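Local coordinates for G protein alpha subunit (Entamoeba histolytica, PDB 4FID) that binds guanine nucleotides as the alpha subunit of a heterotrimeric G protein, probably relaying signals from membrane receptors and switching off when GTP is hydrolysed, at residues S193-L201 against K244-I253. Residues are numbered along the deposited sequence; the frame is centred on the assembly and turned at random.
Sequences SLAEYDMKL and KLTKVPLNTI
A195 meets K244 chiefly through its backbone: A195 O receives K244 NZ at 2.6 Å, almost straight on (C=O...N angle 169°), while the CB rests on the lysine CD. The case illustrates how one extended lysine can join two points of an irregular loop. K244 spans the gap because its chain is stretched out from CB onward, CG lying anti to the backbone N (chi1 -178°), which brings its ammonium group within bonding distance of both A195 O and D198 OD2.

Directly after A195 the chain makes a type I turn, E196 to M199, closed by M199 N on E196 O, and Y197 projects from it into the other segment. Y197 OH donates to V248 O at 2.6 Å, approaching somewhat off the carbonyl plane. Apolar groups pack about the ring: L245 CD1 lies 3.6 Å from Y197 CZ, L250 CD1 approaches Y197 CD1 obliquely, and I253 CG1 comes in at the ring edge. F241, one helical turn before L245, adds a perpendicular ring, and I270 of helix 263-275 also touches the tyrosine.

D198 then comes at K244 from the opposite direction. D198 OD2 forms a salt bridge with K244 NZ at 2.8 Å, met on the syn side but 30° out of the carboxylate plane. Two acceptors therefore hold the ammonium group, and the nearby positive charge would be expected to favour an ionised aspartate. Lower on the same side chain, D198 CB packs against I253 CD1 at 3.7 Å.

Taken together, these contacts tie the loop leaving strand 187-193 to the later part of helix 238-247 and the residues that follow, in the Ras-like nucleotide-binding domain of a G-alpha subunit, with the A195 side chain about 8 Å from bound GDP.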
ATOM      1  N   SER A 193      -1.806   5.213  -4.582  1.00 25.34           N
ATOM      2  CA  SER A 193      -2.843   4.215  -4.541  1.00 28.53           C
ATOM      3  C   SER A 193      -3.872   4.559  -5.593  1.00 30.24           C
ATOM      4  O   SER A 193      -4.409   5.661  -5.606  1.00 25.54           O
ATOM      5  CB  SER A 193      -3.500   4.233  -3.161  1.00 30.73           C
ATOM      6  OG  SER A 193      -4.465   3.205  -3.040  1.00 35.25           O
ATOM      7  N   LEU A 194      -4.160   3.610  -6.476  1.00 35.59           N
ATOM      8  CA  LEU A 194      -5.190   3.835  -7.475  1.00 33.69           C
ATOM      9  C   LEU A 194      -6.560   3.796  -6.825  1.00 32.28           C
ATOM     10  O   LEU A 194      -7.496   4.448  -7.288  1.00 33.78           O
ATOM     11  CB  LEU A 194      -5.105   2.796  -8.592  1.00 32.56           C
ATOM     12  CG  LEU A 194      -4.059   3.068  -9.678  1.00 30.97           C
ATOM     13  CD1 LEU A 194      -3.887   1.852 -10.568  1.00 27.79           C
ATOM     14  CD2 LEU A 194      -4.497   4.273 -10.481  1.00 33.27           C
ATOM     15  N   ALA A 195      -6.688   3.037  -5.744  1.00 28.69           N
ATOM     16  CA  ALA A 195      -8.017   2.820  -5.188  1.00 36.80           C
ATOM     17  C   ALA A 195      -8.546   4.005  -4.362  1.00 39.49           C
ATOM     18  O   ALA A 195      -9.648   3.940  -3.824  1.00 42.63           O
ATOM     19  CB  ALA A 195      -8.067   1.519  -4.396  1.00 35.94           C
ATOM     20  N   GLU A 196      -7.773   5.087  -4.286  1.00 36.57           N
ATOM     21  CA  GLU A 196      -8.154   6.252  -3.497  1.00 34.81           C
ATOM     22  C   GLU A 196      -8.870   7.314  -4.324  1.00 38.19           C
ATOM     23  O   GLU A 196      -9.144   8.403  -3.818  1.00 47.94           O
ATOM     24  CB  GLU A 196      -6.927   6.876  -2.809  1.00 45.14           C
ATOM     25  CG  GLU A 196      -6.009   7.651  -3.774  1.00 61.69           C
ATOM     26  CD  GLU A 196      -4.802   8.344  -3.102  1.00 71.98           C
ATOM     27  OE1 GLU A 196      -4.437   8.006  -1.946  1.00 76.22           O
ATOM     28  OE2 GLU A 196      -4.209   9.229  -3.758  1.00 70.24           O
ATOM     29  N   TYR A 197      -9.173   7.014  -5.585  1.00 34.32           N
ATOM     30  CA  TYR A 197      -9.807   8.011  -6.460  1.00 38.76           C
ATOM     31  C   TYR A 197     -11.128   8.586  -5.920  1.00 41.23           C
ATOM     32  O   TYR A 197     -11.534   9.664  -6.319  1.00 44.79           O
ATOM     33  CB  TYR A 197     -10.026   7.461  -7.873  1.00 36.44           C
ATOM     34  CG  TYR A 197     -11.004   6.321  -7.923  1.00 37.07           C
ATOM     35  CD1 TYR A 197     -12.367   6.553  -8.062  1.00 36.28           C
ATOM     36  CD2 TYR A 197     -10.567   5.004  -7.815  1.00 37.61           C
ATOM     37  CE1 TYR A 197     -13.270   5.505  -8.098  1.00 33.97           C
ATOM     38  CE2 TYR A 197     -11.458   3.951  -7.854  1.00 36.72           C
ATOM     39  CZ  TYR A 197     -12.804   4.212  -8.000  1.00 37.35           C
ATOM     40  OH  TYR A 197     -13.675   3.163  -8.044  1.00 37.92           O
ATOM     41  N   ASP A 198     -11.792   7.885  -5.007  1.00 41.55           N
ATOM     42  CA  ASP A 198     -13.083   8.352  -4.503  1.00 40.94           C
ATOM     43  C   ASP A 198     -13.076   8.808  -3.051  1.00 38.41           C
ATOM     44  O   ASP A 198     -14.141   8.972  -2.472  1.00 38.70           O
ATOM     45  CB  ASP A 198     -14.128   7.246  -4.623  1.00 46.56           C
ATOM     46  CG  ASP A 198     -13.899   6.132  -3.629  1.00 50.72           C
ATOM     47  OD1 ASP A 198     -14.888   5.511  -3.188  1.00 53.40           O
ATOM     48  OD2 ASP A 198     -12.722   5.890  -3.283  1.00 50.38           O
HETATM   49  N   MSE A 199     -11.904   9.011  -2.457  1.00 35.59           N
HETATM   50  CA  MSE A 199     -11.846   9.333  -1.039  1.00 42.05           C
HETATM   51  C   MSE A 199     -11.610  10.814  -0.724  1.00 55.90           C
HETATM   52  O   MSE A 199     -10.720  11.445  -1.288  1.00 59.97           O
HETATM   53  CB  MSE A 199     -10.796   8.464  -0.365  1.00 47.05           C
HETATM   54  CG  MSE A 199     -11.034   6.977  -0.598  1.00 50.73           C
HETATM   55 SE   MSE A 199      -9.743   5.795   0.271  1.00 93.67          SE
HETATM   56  CE  MSE A 199      -9.921   6.450   2.101  1.00391.59           C
ATOM     57  N   LYS A 200     -12.416  11.359   0.189  1.00 65.07           N
ATOM     58  CA  LYS A 200     -12.352  12.781   0.538  1.00 67.00           C
ATOM     59  C   LYS A 200     -11.440  13.027   1.732  1.00 70.65           C
ATOM     60  O   LYS A 200     -10.783  12.103   2.209  1.00 73.71           O
ATOM     61  CB  LYS A 200     -13.749  13.358   0.777  1.00 64.61           C
ATOM     62  CG  LYS A 200     -14.642  13.331  -0.467  1.00 69.31           C
ATOM     63  CD  LYS A 200     -14.073  14.165  -1.634  1.00 76.78           C
ATOM     64  CE  LYS A 200     -14.713  13.756  -2.982  1.00 82.25           C
ATOM     65  NZ  LYS A 200     -14.539  14.721  -4.124  1.00 79.18           N
ATOM     66  N   LEU A 201     -11.389  14.270   2.202  1.00 73.63           N
ATOM     67  CA  LEU A 201     -10.400  14.649   3.211  1.00 80.33           C
ATOM     68  C   LEU A 201     -10.814  15.799   4.125  1.00 90.82           C
ATOM     69  O   LEU A 201     -11.402  15.575   5.183  1.00 94.30           O
ATOM     70  CB  LEU A 201      -9.066  15.000   2.544  1.00 74.34           C
ATOM     71  CG  LEU A 201      -7.971  13.936   2.558  1.00 65.37           C
ATOM     72  CD1 LEU A 201      -6.642  14.569   2.174  1.00 60.82           C
ATOM     73  CD2 LEU A 201      -7.891  13.285   3.930  1.00 59.26           C
ATOM     74  N   LYS A 244     -12.744  -2.399  -7.161  1.00 45.35           N
ATOM     75  CA  LYS A 244     -13.460  -1.239  -6.647  1.00 38.48           C
ATOM     76  C   LYS A 244     -14.260  -0.548  -7.740  1.00 39.10           C
ATOM     77  O   LYS A 244     -15.335  -0.015  -7.487  1.00 38.14           O
ATOM     78  CB  LYS A 244     -12.491  -0.265  -6.021  1.00 32.84           C
ATOM     79  CG  LYS A 244     -13.149   0.938  -5.416  1.00 28.72           C
ATOM     80  CD  LYS A 244     -12.215   1.552  -4.413  1.00 28.87           C
ATOM     81  CE  LYS A 244     -12.910   2.604  -3.576  1.00 29.37           C
ATOM     82  NZ  LYS A 244     -11.904   3.293  -2.743  1.00 28.99           N
ATOM     83  N   LEU A 245     -13.719  -0.576  -8.952  1.00 35.42           N
ATOM     84  CA  LEU A 245     -14.345   0.026 -10.113  1.00 37.94           C
ATOM     85  C   LEU A 245     -15.745  -0.532 -10.390  1.00 47.36           C
ATOM     86  O   LEU A 245     -16.577   0.137 -11.030  1.00 49.68           O
ATOM     87  CB  LEU A 245     -13.436  -0.157 -11.335  1.00 36.30           C
ATOM     88  CG  LEU A 245     -12.918   1.100 -12.035  1.00 36.38           C
ATOM     89  CD1 LEU A 245     -12.738   2.259 -11.056  1.00 40.58           C
ATOM     90  CD2 LEU A 245     -11.618   0.793 -12.766  1.00 33.13           C
ATOM     91  N   THR A 246     -16.011  -1.743  -9.903  1.00 46.07           N
ATOM     92  CA  THR A 246     -17.304  -2.387 -10.138  1.00 47.60           C
ATOM     93  C   THR A 246     -18.376  -1.963  -9.129  1.00 47.01           C
ATOM     94  O   THR A 246     -19.560  -2.119  -9.387  1.00 50.72           O
ATOM     95  CB  THR A 246     -17.179  -3.921 -10.132  1.00 53.48           C
ATOM     96  OG1 THR A 246     -16.928  -4.380  -8.792  1.00 60.53           O
ATOM     97  CG2 THR A 246     -16.037  -4.362 -11.038  1.00 49.83           C
ATOM     98  N   LYS A 247     -17.959  -1.435  -7.982  1.00 46.39           N
ATOM     99  CA  LYS A 247     -18.895  -0.902  -6.987  1.00 54.12           C
ATOM    100  C   LYS A 247     -18.977   0.642  -7.031  1.00 56.58           C
ATOM    101  O   LYS A 247     -20.033   1.226  -6.802  1.00 58.35           O
ATOM    102  CB  LYS A 247     -18.512  -1.355  -5.571  1.00 59.99           C
ATOM    103  CG  LYS A 247     -18.058  -2.810  -5.427  1.00 69.38           C
ATOM    104  CD  LYS A 247     -17.300  -3.020  -4.096  1.00 74.17           C
ATOM    105  CE  LYS A 247     -16.709  -4.424  -3.937  1.00 73.15           C
ATOM    106  NZ  LYS A 247     -15.887  -4.556  -2.690  1.00 72.08           N
ATOM    107  N   VAL A 248     -17.855   1.300  -7.306  1.00 51.79           N
ATOM    108  CA  VAL A 248     -17.838   2.751  -7.454  1.00 46.86           C
ATOM    109  C   VAL A 248     -17.295   3.153  -8.824  1.00 44.14           C
ATOM    110  O   VAL A 248     -16.122   3.465  -8.952  1.00 45.31           O
ATOM    111  CB  VAL A 248     -16.959   3.428  -6.378  1.00 41.67           C
ATOM    112  CG1 VAL A 248     -17.157   4.941  -6.409  1.00 34.22           C
ATOM    113  CG2 VAL A 248     -17.251   2.860  -5.000  1.00 38.96           C
ATOM    114  N   PRO A 249     -18.146   3.148  -9.856  1.00 41.99           N
ATOM    115  CA  PRO A 249     -17.644   3.461 -11.201  1.00 36.76           C
ATOM    116  C   PRO A 249     -16.930   4.817 -11.280  1.00 32.45           C
ATOM    117  O   PRO A 249     -17.332   5.770 -10.599  1.00 31.60           O
ATOM    118  CB  PRO A 249     -18.913   3.441 -12.075  1.00 36.75           C
ATOM    119  CG  PRO A 249     -20.064   3.411 -11.120  1.00 38.54           C
ATOM    120  CD  PRO A 249     -19.574   2.795  -9.856  1.00 38.87           C
ATOM    121  N   LEU A 250     -15.883   4.881 -12.104  1.00 26.71           N
ATOM    122  CA  LEU A 250     -15.022   6.052 -12.214  1.00 33.41           C
ATOM    123  C   LEU A 250     -15.786   7.298 -12.645  1.00 41.07           C
ATOM    124  O   LEU A 250     -15.409   8.411 -12.270  1.00 42.60           O
ATOM    125  CB  LEU A 250     -13.836   5.797 -13.180  1.00 28.02           C
ATOM    126  CG  LEU A 250     -12.690   6.833 -13.294  1.00 25.11           C
ATOM    127  CD1 LEU A 250     -12.188   7.347 -11.928  1.00 14.83           C
ATOM    128  CD2 LEU A 250     -11.520   6.287 -14.071  1.00 20.20           C
ATOM    129  N   ASN A 251     -16.850   7.131 -13.431  1.00 41.73           N
ATOM    130  CA  ASN A 251     -17.558   8.317 -13.915  1.00 45.24           C
ATOM    131  C   ASN A 251     -18.527   8.888 -12.902  1.00 46.26           C
ATOM    132  O   ASN A 251     -19.210   9.865 -13.195  1.00 50.88           O
ATOM    133  CB  ASN A 251     -18.252   8.097 -15.255  1.00 45.64           C
ATOM    134  CG  ASN A 251     -19.391   7.082 -15.179  1.00 47.58           C
ATOM    135  OD1 ASN A 251     -19.845   6.696 -14.100  1.00 44.45           O
ATOM    136  ND2 ASN A 251     -19.848   6.641 -16.346  1.00 48.71           N
ATOM    137  N   THR A 252     -18.585   8.286 -11.716  1.00 36.23           N
ATOM    138  CA  THR A 252     -19.313   8.902 -10.615  1.00 40.24           C
ATOM    139  C   THR A 252     -18.415   9.930  -9.907  1.00 42.53           C
ATOM    140  O   THR A 252     -18.862  10.698  -9.054  1.00 48.53           O
ATOM    141  CB  THR A 252     -19.848   7.857  -9.590  1.00 45.87           C
ATOM    142  OG1 THR A 252     -18.750   7.183  -8.974  1.00 50.10           O
ATOM    143  CG2 THR A 252     -20.742   6.829 -10.271  1.00 42.97           C
ATOM    144  N   ILE A 253     -17.143   9.932 -10.275  1.00 34.74           N
ATOM    145  CA  ILE A 253     -16.182  10.816  -9.668  1.00 33.61           C
ATOM    146  C   ILE A 253     -15.684  11.802 -10.713  1.00 35.03           C
ATOM    147  O   ILE A 253     -15.519  12.980 -10.432  1.00 35.19           O
ATOM    148  CB  ILE A 253     -15.001  10.010  -9.090  1.00 35.14           C
ATOM    149  CG1 ILE A 253     -15.518   8.945  -8.113  1.00 38.75           C
ATOM    150  CG2 ILE A 253     -13.989  10.957  -8.424  1.00 30.85           C
ATOM    151  CD1 ILE A 253     -16.127   9.514  -6.795  1.00 15.13           C
TER